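PDB 5OVS: BPH from Thiobacillus denitrificans, which probably hydrolyses peptide bonds as a bacterial proteasome homologue, assembling into a tetradecameric double-ring complex around an inner cavity. Local coordinates for the interface of chains A and B. Coordinates in Å, arbitrary orientation; residue numbers count along the deposited sequence, not the author numbering. Chains: chain A/B, BPH.

The interface of chains A and B. Residues chain A 125-129; chain B 20, 27, 52-53, 56.
B:Thr53 meets the loop A:His125 to A:Thr127 where two subunits of the tetradecameric proteasome homologue adjoin; BPH has the N-terminal threonine typical of this family of Ntn hydrolases, and the contact appears to join neighbours within one ring, since the two copies are not related by an exact two-fold. The tight part surrounds the B:Thr53 hydroxyl, just ahead of helix 54-63. Its OG1, beside the backbone N and anti to the carbonyl carbon (chi1 -53° from N), donates to the backbone O of A:His125 at 3.0 Å, approaching from above the carbonyl plane, 56° out of it. The same oxygen accepts from the A:Thr127 hydroxyl, OG1 to OG1 at 3.1 Å, so one small group gives one bond and takes another and links two points of the loop. The B:Thr53 methyl, CG2, lies against the carbonyl O of A:Arg126. An alanine in place of B:Thr53 would probably leave the A:His125 carbonyl and the A:Thr127 hydroxyl without this shared partner and open a small gap beside the A:Arg126 carbonyl. On one flank the A:Thr127 methyl CG2 rests on B:Ala52 CB at 3.7 Å. On the other, B:Leu56 reaches from its helix with branch CD1 to the backbone of A:Val128, 3.5 Å from its N, and also packs against its CB. The looser side is carried by A:Gln129, whose chain, extended beyond CG, projects from strand 128-131 to cross B:Glu27 at about a right angle. Its amide NE2 donates to the carboxylate OE1 of B:Glu27 at 3.2 Å, with an angle of 152° at the hydrogen, somewhat short of straight. The acceptor lies nearly in the amide plane, but the donor stands well above the carboxylate plane. B:Thr20 comes tip to tip with the same amide, its methyl CG2 3.8 Å from A:Gln129 NE2, a light van der Waals touch.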
ATOM      1  N   HIS A 125     -11.935  25.615   9.517  1.00 36.87           N
ATOM      2  CA  HIS A 125     -11.009  26.223   8.561  1.00 38.40           C
ATOM      3  C   HIS A 125     -11.033  27.770   8.608  1.00 39.54           C
ATOM      4  O   HIS A 125     -10.553  28.420   7.686  1.00 39.93           O
ATOM      5  CB  HIS A 125     -11.253  25.662   7.153  1.00 38.26           C
ATOM      6  CG  HIS A 125     -10.981  24.182   7.042  1.00 39.47           C
ATOM      7  ND1 HIS A 125     -11.950  23.221   7.250  1.00 39.56           N
ATOM      8  CD2 HIS A 125      -9.841  23.502   6.766  1.00 39.26           C
ATOM      9  CE1 HIS A 125     -11.423  22.017   7.095  1.00 39.18           C
ATOM     10  NE2 HIS A 125     -10.145  22.160   6.802  1.00 39.35           N
ATOM     11  N   ARG A 126     -11.542  28.338   9.708  1.00 39.44           N
ATOM     12  CA  ARG A 126     -11.625  29.796   9.911  1.00 40.30           C
ATOM     13  C   ARG A 126     -12.599  30.481   8.933  1.00 40.27           C
ATOM     14  O   ARG A 126     -12.420  31.638   8.559  1.00 38.69           O
ATOM     15  CB  ARG A 126     -10.223  30.438   9.917  1.00 40.43           C
ATOM     16  CG  ARG A 126      -9.422  30.018  11.147  1.00 40.89           C
ATOM     17  CD  ARG A 126      -7.945  30.371  11.094  1.00 41.50           C
ATOM     18  NE  ARG A 126      -7.289  29.815   9.913  1.00 43.29           N
ATOM     19  CZ  ARG A 126      -7.027  28.522   9.708  1.00 42.94           C
ATOM     20  NH1 ARG A 126      -7.341  27.597  10.614  1.00 42.82           N
ATOM     21  NH2 ARG A 126      -6.440  28.151   8.574  1.00 43.23           N
ATOM     22  N   THR A 127     -13.637  29.734   8.554  1.00 39.96           N
ATOM     23  CA  THR A 127     -14.777  30.249   7.807  1.00 40.90           C
ATOM     24  C   THR A 127     -15.704  30.996   8.752  1.00 40.69           C
ATOM     25  O   THR A 127     -16.624  30.410   9.323  1.00 42.18           O
ATOM     26  CB  THR A 127     -15.587  29.087   7.194  1.00 41.35           C
ATOM     27  OG1 THR A 127     -14.694  28.125   6.629  1.00 43.49           O
ATOM     28  CG2 THR A 127     -16.547  29.580   6.139  1.00 41.86           C
ATOM     29  N   VAL A 128     -15.462  32.282   8.934  1.00 39.91           N
ATOM     30  CA  VAL A 128     -16.321  33.095   9.774  1.00 39.19           C
ATOM     31  C   VAL A 128     -17.642  33.398   9.049  1.00 40.37           C
ATOM     32  O   VAL A 128     -17.649  33.797   7.884  1.00 40.94           O
ATOM     33  CB  VAL A 128     -15.628  34.420  10.156  1.00 38.63           C
ATOM     34  CG1 VAL A 128     -16.529  35.244  11.056  1.00 38.12           C
ATOM     35  CG2 VAL A 128     -14.299  34.140  10.835  1.00 38.56           C
ATOM     36  N   GLN A 129     -18.763  33.225   9.735  1.00 40.84           N
ATOM     37  CA  GLN A 129     -20.056  33.557   9.141  1.00 41.64           C
ATOM     38  C   GLN A 129     -20.946  34.298  10.134  1.00 41.83           C
ATOM     39  O   GLN A 129     -20.874  34.056  11.336  1.00 41.90           O
ATOM     40  CB  GLN A 129     -20.735  32.284   8.618  1.00 41.90           C
ATOM     41  CG  GLN A 129     -20.027  31.696   7.401  1.00 42.21           C
ATOM     42  CD  GLN A 129     -20.617  30.377   6.913  1.00 42.58           C
ATOM     43  OE1 GLN A 129     -20.976  29.510   7.707  1.00 41.78           O
ATOM     44  NE2 GLN A 129     -20.693  30.216   5.593  1.00 42.83           N
TER
ATOM     45  N   THR B  20     -23.119  28.492   0.138  1.00 46.09           N
ATOM     46  CA  THR B  20     -21.930  27.905   0.747  1.00 46.96           C
ATOM     47  C   THR B  20     -22.240  26.475   1.174  1.00 47.33           C
ATOM     48  O   THR B  20     -23.399  26.132   1.459  1.00 46.73           O
ATOM     49  CB  THR B  20     -21.460  28.713   1.963  1.00 48.00           C
ATOM     50  OG1 THR B  20     -21.512  30.111   1.656  1.00 49.15           O
ATOM     51  CG2 THR B  20     -20.035  28.324   2.351  1.00 48.75           C
ATOM     52  N   GLU B  27     -25.544  25.849   3.234  1.00 51.93           N
ATOM     53  CA  GLU B  27     -25.691  27.077   3.996  1.00 52.67           C
ATOM     54  C   GLU B  27     -26.066  28.168   2.990  1.00 51.72           C
ATOM     55  O   GLU B  27     -25.183  28.783   2.384  1.00 50.46           O
ATOM     56  CB  GLU B  27     -24.373  27.428   4.704  1.00 54.74           C
ATOM     57  CG  GLU B  27     -23.831  26.339   5.631  1.00 56.41           C
ATOM     58  CD  GLU B  27     -22.411  26.615   6.131  1.00 57.73           C
ATOM     59  OE1 GLU B  27     -21.578  27.132   5.360  1.00 57.96           O
ATOM     60  OE2 GLU B  27     -22.116  26.301   7.301  1.00 59.30           O
ATOM     61  N   ALA B  52     -14.691  28.996   1.521  1.00 45.61           N
ATOM     62  CA  ALA B  52     -15.417  30.223   1.808  1.00 46.98           C
ATOM     63  C   ALA B  52     -14.583  31.215   2.653  1.00 46.75           C
ATOM     64  O   ALA B  52     -14.920  32.390   2.741  1.00 47.64           O
ATOM     65  CB  ALA B  52     -16.743  29.905   2.486  1.00 46.81           C
ATOM     66  N   THR B  53     -13.496  30.730   3.254  1.00 45.79           N
ATOM     67  CA  THR B  53     -12.567  31.564   4.014  1.00 44.83           C
ATOM     68  C   THR B  53     -11.761  32.515   3.148  1.00 45.09           C
ATOM     69  O   THR B  53     -11.260  33.511   3.650  1.00 46.02           O
ATOM     70  CB  THR B  53     -11.560  30.686   4.784  1.00 44.39           C
ATOM     71  OG1 THR B  53     -12.268  29.727   5.568  1.00 44.44           O
ATOM     72  CG2 THR B  53     -10.671  31.514   5.707  1.00 44.87           C
ATOM     73  N   LEU B  56     -12.438  36.167   2.927  1.00 46.47           N
ATOM     74  CA  LEU B  56     -12.026  36.787   4.172  1.00 45.85           C
ATOM     75  C   LEU B  56     -10.539  37.024   4.131  1.00 45.13           C
ATOM     76  O   LEU B  56     -10.088  38.103   4.468  1.00 45.44           O
ATOM     77  CB  LEU B  56     -12.377  35.911   5.373  1.00 46.34           C
ATOM     78  CG  LEU B  56     -13.844  35.510   5.496  1.00 47.60           C
ATOM     79  CD1 LEU B  56     -14.012  34.451   6.571  1.00 48.56           C
ATOM     80  CD2 LEU B  56     -14.707  36.730   5.790  1.00 48.48           C
TER